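Local coordinates for protein Nrps/pks (Streptomyces albus, PDB 4OPE) that probably acts as a ketosynthase domain of a modular polyketide synthase, joining acyl units during assembly of oxazolomycin, at residues Thr324-Ala329 with Thr391-Gln396; Ala509-Asp514 with Ser521-Thr526. One frame throughout, in Å; residues are numbered along the deposited sequence.

In the fold
The chain's centre lies between the two sites, whose own centres are 55 Å apart and whose nearest atoms are about 35 Å apart, so they do not touch. Both segments of contact 1 precede those of contact 2 along the chain. Contact 1 lies in the thiolase-fold ketosynthase body, where helix 318-329 packs on strand 393-395, an outermost strand of the large mixed sheet. Contact 2 joins helix 505-516 to strand 524-528, at the edge of a separate three-stranded antiparallel sheet. That smaller unit resembles the linker domain that follows the ketosynthase in related synthases. The contacts share no helix or sheet: each fastens a helix to the edge strand of a different folding unit.

Contact 1 (Thr324-Ala329 with Thr391-Gln396); sequences TGLVRA and TPFRLQ
Val-327 and Thr-391 mark the closest backbone approach, their CA atoms 7.2 Å apart, where the last turns of helix 318-329 pass the loop leading into strand 393-395. No hydrogen bond joins the two segments, so side chains alone make the contact. The setting is the thiolase fold of a ketosynthase: strand 393-395 ends the large mixed sheet and runs parallel to its neighbour 340-343, and the helix lies against this end of the sheet.

Leu-326 and Phe-393 carry most of the contact. With CG anti to its carbonyl carbon (chi1 -74°), the leucine side chain extends over Phe-393, and Leu-326 CD1 lies 4.1 Å from the centroid of the Phe-393 ring, a CH-pi contact over the face but displaced toward the rim. Nearer the backbone, Leu-326 CB packs 3.7 Å from Phe-393 CZ, so the ring's outer end is met by both the root and a branch of the leucine. Ile-291 of helix 284-298 also touches Leu-326, while Ile-340, Ile-342 and Leu-388 pack on Phe-393. Shortening Leu-326 to an alanine would probably open a gap over this ring face and give the phenyl group more freedom to shift.

Beside this pair, two methyls meet where the side chains cross at about a right angle: Val-327 CG2 is 3.9 Å from Thr-391 CG2. The threonine's hydroxyl serves its own loop, with OG1 hydrogen-bonded to Leu-388 O and accepting from Phe-393 N at 3.1 Å in an ST turn. Arg-394 folds back over the same turn, where its NH1 donates both to Thr-391 O at 2.6 Å and to Phe-393 O at 2.8 Å, the latter approached from above the carbonyl plane.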
ATOM      1  N   THR A 324     -21.932  12.153  14.097  1.00 39.05           N
ATOM      2  CA  THR A 324     -22.089  13.404  13.415  1.00 39.18           C
ATOM      3  C   THR A 324     -21.792  13.266  11.939  1.00 39.60           C
ATOM      4  O   THR A 324     -22.463  13.868  11.137  1.00 41.57           O
ATOM      5  CB  THR A 324     -21.116  14.402  13.986  1.00 39.43           C
ATOM      6  OG1 THR A 324     -21.325  14.454  15.395  1.00 42.70           O
ATOM      7  CG2 THR A 324     -21.307  15.768  13.354  1.00 38.56           C
ATOM      8  N   GLY A 325     -20.773  12.489  11.578  1.00 39.24           N
ATOM      9  CA  GLY A 325     -20.452  12.235  10.171  1.00 38.82           C
ATOM     10  C   GLY A 325     -21.636  11.622   9.448  1.00 40.12           C
ATOM     11  O   GLY A 325     -21.990  12.053   8.349  1.00 41.84           O
ATOM     12  N   LEU A 326     -22.257  10.630  10.080  1.00 39.48           N
ATOM     13  CA  LEU A 326     -23.385   9.951   9.511  1.00 39.95           C
ATOM     14  C   LEU A 326     -24.532  10.909   9.296  1.00 40.02           C
ATOM     15  O   LEU A 326     -25.096  10.959   8.199  1.00 41.94           O
ATOM     16  CB  LEU A 326     -23.837   8.819  10.411  1.00 41.25           C
ATOM     17  CG  LEU A 326     -22.938   7.576  10.415  1.00 41.28           C
ATOM     18  CD1 LEU A 326     -23.235   6.751  11.632  1.00 42.24           C
ATOM     19  CD2 LEU A 326     -23.166   6.711   9.202  1.00 42.66           C
ATOM     20  N   VAL A 327     -24.869  11.692  10.315  1.00 40.18           N
ATOM     21  CA  VAL A 327     -25.926  12.717  10.183  1.00 39.18           C
ATOM     22  C   VAL A 327     -25.562  13.674   9.074  1.00 39.47           C
ATOM     23  O   VAL A 327     -26.389  14.068   8.329  1.00 44.10           O
ATOM     24  CB  VAL A 327     -26.126  13.537  11.473  1.00 40.98           C
ATOM     25  CG1 VAL A 327     -27.006  14.767  11.214  1.00 40.74           C
ATOM     26  CG2 VAL A 327     -26.699  12.674  12.617  1.00 41.40           C
ATOM     27  N   ARG A 328     -24.317  14.034   8.934  1.00 40.53           N
ATOM     28  CA  ARG A 328     -23.940  14.887   7.826  1.00 44.18           C
ATOM     29  C   ARG A 328     -24.141  14.232   6.482  1.00 44.34           C
ATOM     30  O   ARG A 328     -24.464  14.909   5.522  1.00 45.97           O
ATOM     31  CB  ARG A 328     -22.485  15.337   7.939  1.00 45.02           C
ATOM     32  CG  ARG A 328     -22.254  16.276   9.100  1.00 50.90           C
ATOM     33  CD  ARG A 328     -20.887  16.955   9.070  1.00 55.96           C
ATOM     34  NE  ARG A 328     -20.685  17.555   7.748  1.00 62.82           N
ATOM     35  CZ  ARG A 328     -20.674  18.863   7.499  1.00 65.25           C
ATOM     36  NH1 ARG A 328     -20.812  19.739   8.487  1.00 63.20           N
ATOM     37  NH2 ARG A 328     -20.502  19.290   6.247  1.00 64.46           N
ATOM     38  N   ALA A 329     -23.940  12.926   6.392  1.00 43.82           N
ATOM     39  CA  ALA A 329     -24.065  12.270   5.108  1.00 45.08           C
ATOM     40  C   ALA A 329     -25.513  12.120   4.697  1.00 48.02           C
ATOM     41  O   ALA A 329     -25.836  12.173   3.513  1.00 47.56           O
ATOM     42  CB  ALA A 329     -23.382  10.919   5.141  1.00 46.44           C
ATOM     43  N   THR A 391     -31.506  10.541  15.694  1.00 62.62           N
ATOM     44  CA  THR A 391     -31.019   9.931  14.471  1.00 59.24           C
ATOM     45  C   THR A 391     -31.786   8.639  14.216  1.00 56.83           C
ATOM     46  O   THR A 391     -32.516   8.138  15.096  1.00 52.87           O
ATOM     47  CB  THR A 391     -29.492   9.622  14.522  1.00 54.44           C
ATOM     48  OG1 THR A 391     -29.247   8.387  15.209  1.00 50.68           O
ATOM     49  CG2 THR A 391     -28.757  10.733  15.234  1.00 53.28           C
ATOM     50  N   PRO A 392     -31.600   8.102  13.014  1.00 51.21           N
ATOM     51  CA  PRO A 392     -32.172   6.846  12.639  1.00 53.08           C
ATOM     52  C   PRO A 392     -31.562   5.632  13.349  1.00 52.73           C
ATOM     53  O   PRO A 392     -32.175   4.568  13.344  1.00 55.07           O
ATOM     54  CB  PRO A 392     -31.866   6.773  11.145  1.00 52.89           C
ATOM     55  CG  PRO A 392     -31.739   8.182  10.727  1.00 51.08           C
ATOM     56  CD  PRO A 392     -31.044   8.818  11.862  1.00 49.83           C
ATOM     57  N   PHE A 393     -30.394   5.786  13.951  1.00 49.16           N
ATOM     58  CA  PHE A 393     -29.594   4.641  14.359  1.00 49.82           C
ATOM     59  C   PHE A 393     -30.009   4.106  15.693  1.00 47.83           C
ATOM     60  O   PHE A 393     -30.269   4.844  16.573  1.00 51.17           O
ATOM     61  CB  PHE A 393     -28.092   5.006  14.374  1.00 49.74           C
ATOM     62  CG  PHE A 393     -27.646   5.646  13.094  1.00 50.98           C
ATOM     63  CD1 PHE A 393     -27.500   4.890  11.946  1.00 51.64           C
ATOM     64  CD2 PHE A 393     -27.462   7.002  13.016  1.00 52.26           C
ATOM     65  CE1 PHE A 393     -27.145   5.470  10.748  1.00 52.09           C
ATOM     66  CE2 PHE A 393     -27.126   7.596  11.817  1.00 54.47           C
ATOM     67  CZ  PHE A 393     -26.964   6.828  10.676  1.00 52.03           C
ATOM     68  N   ARG A 394     -30.053   2.802  15.833  1.00 50.40           N
ATOM     69  CA  ARG A 394     -30.267   2.173  17.123  1.00 51.23           C
ATOM     70  C   ARG A 394     -29.224   1.081  17.315  1.00 46.81           C
ATOM     71  O   ARG A 394     -28.982   0.261  16.439  1.00 43.88           O
ATOM     72  CB  ARG A 394     -31.684   1.576  17.236  1.00 52.83           C
ATOM     73  CG  ARG A 394     -32.808   2.598  17.094  1.00 56.98           C
ATOM     74  CD  ARG A 394     -32.921   3.643  18.230  1.00 60.46           C
ATOM     75  NE  ARG A 394     -34.004   4.604  17.935  1.00 64.02           N
ATOM     76  CZ  ARG A 394     -33.874   5.790  17.320  1.00 61.90           C
ATOM     77  NH1 ARG A 394     -32.691   6.287  16.951  1.00 59.28           N
ATOM     78  NH2 ARG A 394     -34.963   6.502  17.088  1.00 62.11           N
ATOM     79  N   LEU A 395     -28.598   1.109  18.467  1.00 44.56           N
ATOM     80  CA  LEU A 395     -27.574   0.190  18.759  1.00 45.09           C
ATOM     81  C   LEU A 395     -28.233  -1.166  18.820  1.00 43.40           C
ATOM     82  O   LEU A 395     -29.245  -1.339  19.402  1.00 43.35           O
ATOM     83  CB  LEU A 395     -26.865   0.575  20.053  1.00 47.19           C
ATOM     84  CG  LEU A 395     -25.371   0.326  20.237  1.00 48.92           C
ATOM     85  CD1 LEU A 395     -25.184  -0.886  21.108  1.00 54.32           C
ATOM     86  CD2 LEU A 395     -24.568   0.162  18.951  1.00 47.12           C
ATOM     87  N   GLN A 396     -27.643  -2.126  18.148  1.00 44.67           N
ATOM     88  CA  GLN A 396     -28.157  -3.453  18.115  1.00 43.90           C
ATOM     89  C   GLN A 396     -27.524  -4.225  19.238  1.00 45.85           C
ATOM     90  O   GLN A 396     -26.419  -4.716  19.098  1.00 47.01           O
ATOM     91  CB  GLN A 396     -27.792  -4.076  16.783  1.00 41.84           C
ATOM     92  CG  GLN A 396     -28.355  -5.461  16.608  1.00 41.20           C
ATOM     93  CD  GLN A 396     -29.844  -5.454  16.528  1.00 38.96           C
ATOM     94  OE1 GLN A 396     -30.438  -4.690  15.783  1.00 39.04           O
ATOM     95  NE2 GLN A 396     -30.449  -6.290  17.297  1.00 38.94           N
TER

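Contact 2 (Ala509-Asp514 with Ser521-Thr526); sequences ADALED and SPRVLT
Arg-523 NH2 is gripped twice, by a salt bridge to Asp-507 OD1 and a hydrogen bond to Val-501 O, a hold that probably keeps the guanidinium beside Ala-511. The arginine chain bends at chi3 (65°), which turns its flat end back toward the helix. There the methyl of Ala-511 lies over one guanidinium face, displaced toward the rim, with Ala-511 CB 3.8 Å from Arg-523 NH1 and 4.0 Å from Arg-523 CZ. This is a van der Waals contact of a methyl on the flat face of a charged group. The Ala-511 side chain also packs on Val-500 of strand 496-502. Asp-510 adds a more distant opposite charge, its OD2 5.6 Å from Arg-523 NH1 and not in contact; OD1 of that aspartate is salt-bridged to Arg-473.

The two segments belong to an alpha/beta unit built on a three-stranded antiparallel sheet, consistent with the small domain found after the ketosynthase in relatives. Helix 505-516 comes after the middle strand, 496-502, and strand 524-528 returns next to that strand at the sheet's edge. Between them the chain makes a type I turn from Ser-521 to Val-524, closed by Val-524 N on Ser-521 O at 3.2 Å. Within it, Ser-521 OG accepts from Arg-523 N in an ST turn, the N-H...O angle 146°.

Val-524, the last residue of the turn, meets the same helical residue from another direction, reaching both its methyl and its backbone: Val-524 CG2 lies 4.0 Å from Ala-511 CB and 3.7 Å from Ala-511 O.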
ATOM      1  N   ALA A 509     -20.167 -39.781   8.142  1.00 36.80           N
ATOM      2  CA  ALA A 509     -19.523 -39.642   9.444  1.00 38.00           C
ATOM      3  C   ALA A 509     -19.209 -41.000  10.077  1.00 39.77           C
ATOM      4  O   ALA A 509     -18.118 -41.220  10.564  1.00 41.76           O
ATOM      5  CB  ALA A 509     -20.395 -38.818  10.375  1.00 38.51           C
ATOM      6  N   ASP A 510     -20.178 -41.903  10.083  1.00 41.29           N
ATOM      7  CA  ASP A 510     -19.961 -43.259  10.546  1.00 42.97           C
ATOM      8  C   ASP A 510     -18.702 -43.884   9.929  1.00 43.28           C
ATOM      9  O   ASP A 510     -17.889 -44.512  10.628  1.00 41.12           O
ATOM     10  CB  ASP A 510     -21.142 -44.135  10.113  1.00 45.97           C
ATOM     11  CG  ASP A 510     -22.409 -43.911  10.948  1.00 49.46           C
ATOM     12  OD1 ASP A 510     -22.339 -43.340  12.058  1.00 49.36           O
ATOM     13  OD2 ASP A 510     -23.495 -44.343  10.482  1.00 55.01           O
ATOM     14  N   ALA A 511     -18.558 -43.765   8.610  1.00 40.59           N
ATOM     15  CA  ALA A 511     -17.457 -44.428   7.976  1.00 42.07           C
ATOM     16  C   ALA A 511     -16.143 -43.779   8.368  1.00 43.41           C
ATOM     17  O   ALA A 511     -15.166 -44.470   8.628  1.00 43.77           O
ATOM     18  CB  ALA A 511     -17.608 -44.413   6.461  1.00 45.22           C
ATOM     19  N   LEU A 512     -16.117 -42.448   8.359  1.00 43.22           N
ATOM     20  CA  LEU A 512     -14.935 -41.691   8.745  1.00 42.23           C
ATOM     21  C   LEU A 512     -14.574 -41.988  10.197  1.00 42.24           C
ATOM     22  O   LEU A 512     -13.446 -42.206  10.519  1.00 41.53           O
ATOM     23  CB  LEU A 512     -15.166 -40.192   8.534  1.00 41.56           C
ATOM     24  CG  LEU A 512     -15.493 -39.784   7.098  1.00 41.30           C
ATOM     25  CD1 LEU A 512     -15.559 -38.291   6.991  1.00 42.32           C
ATOM     26  CD2 LEU A 512     -14.512 -40.268   6.059  1.00 41.56           C
ATOM     27  N   GLU A 513     -15.539 -42.054  11.082  1.00 46.00           N
ATOM     28  CA  GLU A 513     -15.223 -42.387  12.485  1.00 48.95           C
ATOM     29  C   GLU A 513     -14.652 -43.817  12.600  1.00 49.03           C
ATOM     30  O   GLU A 513     -13.657 -44.031  13.273  1.00 48.04           O
ATOM     31  CB  GLU A 513     -16.447 -42.156  13.372  1.00 49.55           C
ATOM     32  CG  GLU A 513     -16.810 -40.681  13.397  1.00 52.29           C
ATOM     33  CD  GLU A 513     -17.939 -40.313  14.352  1.00 59.75           C
ATOM     34  OE1 GLU A 513     -18.465 -41.204  15.097  1.00 59.36           O
ATOM     35  OE2 GLU A 513     -18.306 -39.094  14.343  1.00 61.43           O
ATOM     36  N   ASP A 514     -15.231 -44.768  11.872  1.00 49.80           N
ATOM     37  CA  ASP A 514     -14.712 -46.131  11.852  1.00 51.29           C
ATOM     38  C   ASP A 514     -13.257 -46.121  11.410  1.00 50.56           C
ATOM     39  O   ASP A 514     -12.424 -46.770  12.003  1.00 51.08           O
ATOM     40  CB  ASP A 514     -15.540 -47.035  10.927  1.00 52.80           C
ATOM     41  CG  ASP A 514     -16.900 -47.402  11.518  1.00 57.18           C
ATOM     42  OD1 ASP A 514     -17.068 -47.304  12.739  1.00 61.49           O
ATOM     43  OD2 ASP A 514     -17.825 -47.793  10.769  1.00 64.02           O
ATOM     44  N   SER A 521     -13.397 -49.597   7.248  1.00 82.11           N
ATOM     45  CA  SER A 521     -14.641 -49.976   6.628  1.00 82.88           C
ATOM     46  C   SER A 521     -14.337 -50.567   5.289  1.00 82.18           C
ATOM     47  O   SER A 521     -13.437 -50.101   4.619  1.00 98.24           O
ATOM     48  CB  SER A 521     -15.507 -48.724   6.445  1.00 81.94           C
ATOM     49  OG  SER A 521     -16.634 -48.974   5.629  1.00 77.31           O
ATOM     50  N   PRO A 522     -15.087 -51.585   4.872  1.00 80.21           N
ATOM     51  CA  PRO A 522     -15.128 -51.816   3.420  1.00 76.07           C
ATOM     52  C   PRO A 522     -15.423 -50.550   2.583  1.00 68.11           C
ATOM     53  O   PRO A 522     -15.024 -50.478   1.414  1.00 73.87           O
ATOM     54  CB  PRO A 522     -16.302 -52.809   3.253  1.00 76.47           C
ATOM     55  CG  PRO A 522     -17.048 -52.771   4.556  1.00 76.86           C
ATOM     56  CD  PRO A 522     -15.991 -52.497   5.592  1.00 79.81           C
ATOM     57  N   ARG A 523     -16.131 -49.582   3.165  1.00 57.05           N
ATOM     58  CA  ARG A 523     -16.465 -48.358   2.456  1.00 54.63           C
ATOM     59  C   ARG A 523     -15.352 -47.312   2.370  1.00 49.44           C
ATOM     60  O   ARG A 523     -15.466 -46.432   1.544  1.00 50.02           O
ATOM     61  CB  ARG A 523     -17.694 -47.689   3.044  1.00 55.97           C
ATOM     62  CG  ARG A 523     -18.928 -48.544   3.010  1.00 57.73           C
ATOM     63  CD  ARG A 523     -19.906 -48.049   4.055  1.00 58.26           C
ATOM     64  NE  ARG A 523     -20.323 -46.715   3.685  1.00 58.65           N
ATOM     65  CZ  ARG A 523     -20.811 -45.804   4.505  1.00 57.59           C
ATOM     66  NH1 ARG A 523     -20.999 -46.057   5.793  1.00 56.58           N
ATOM     67  NH2 ARG A 523     -21.110 -44.614   4.005  1.00 61.85           N
ATOM     68  N   VAL A 524     -14.291 -47.423   3.167  1.00 44.94           N
ATOM     69  CA  VAL A 524     -13.198 -46.472   3.117  1.00 44.98           C
ATOM     70  C   VAL A 524     -11.970 -46.964   2.355  1.00 45.95           C
ATOM     71  O   VAL A 524     -11.384 -47.968   2.724  1.00 50.13           O
ATOM     72  CB  VAL A 524     -12.757 -46.109   4.528  1.00 43.47           C
ATOM     73  CG1 VAL A 524     -11.644 -45.107   4.461  1.00 43.58           C
ATOM     74  CG2 VAL A 524     -13.917 -45.505   5.295  1.00 44.44           C
ATOM     75  N   LEU A 525     -11.561 -46.255   1.308  1.00 44.06           N
ATOM     76  CA  LEU A 525     -10.357 -46.627   0.577  1.00 43.39           C
ATOM     77  C   LEU A 525      -9.255 -45.593   0.832  1.00 41.70           C
ATOM     78  O   LEU A 525      -9.530 -44.432   0.994  1.00 38.76           O
ATOM     79  CB  LEU A 525     -10.627 -46.695  -0.915  1.00 46.53           C
ATOM     80  CG  LEU A 525     -11.905 -47.386  -1.396  1.00 50.76           C
ATOM     81  CD1 LEU A 525     -12.084 -47.228  -2.910  1.00 51.49           C
ATOM     82  CD2 LEU A 525     -11.907 -48.850  -1.002  1.00 52.22           C
ATOM     83  N   THR A 526      -8.005 -46.025   0.857  1.00 41.04           N
ATOM     84  CA  THR A 526      -6.920 -45.117   1.065  1.00 44.58           C
ATOM     85  C   THR A 526      -5.794 -45.464   0.122  1.00 44.73           C
ATOM     86  O   THR A 526      -5.653 -46.596  -0.282  1.00 46.93           O
ATOM     87  CB  THR A 526      -6.359 -45.132   2.510  1.00 46.08           C
ATOM     88  OG1 THR A 526      -5.679 -46.360   2.730  1.00 47.81           O
ATOM     89  CG2 THR A 526      -7.438 -44.973   3.541  1.00 47.69           C
TER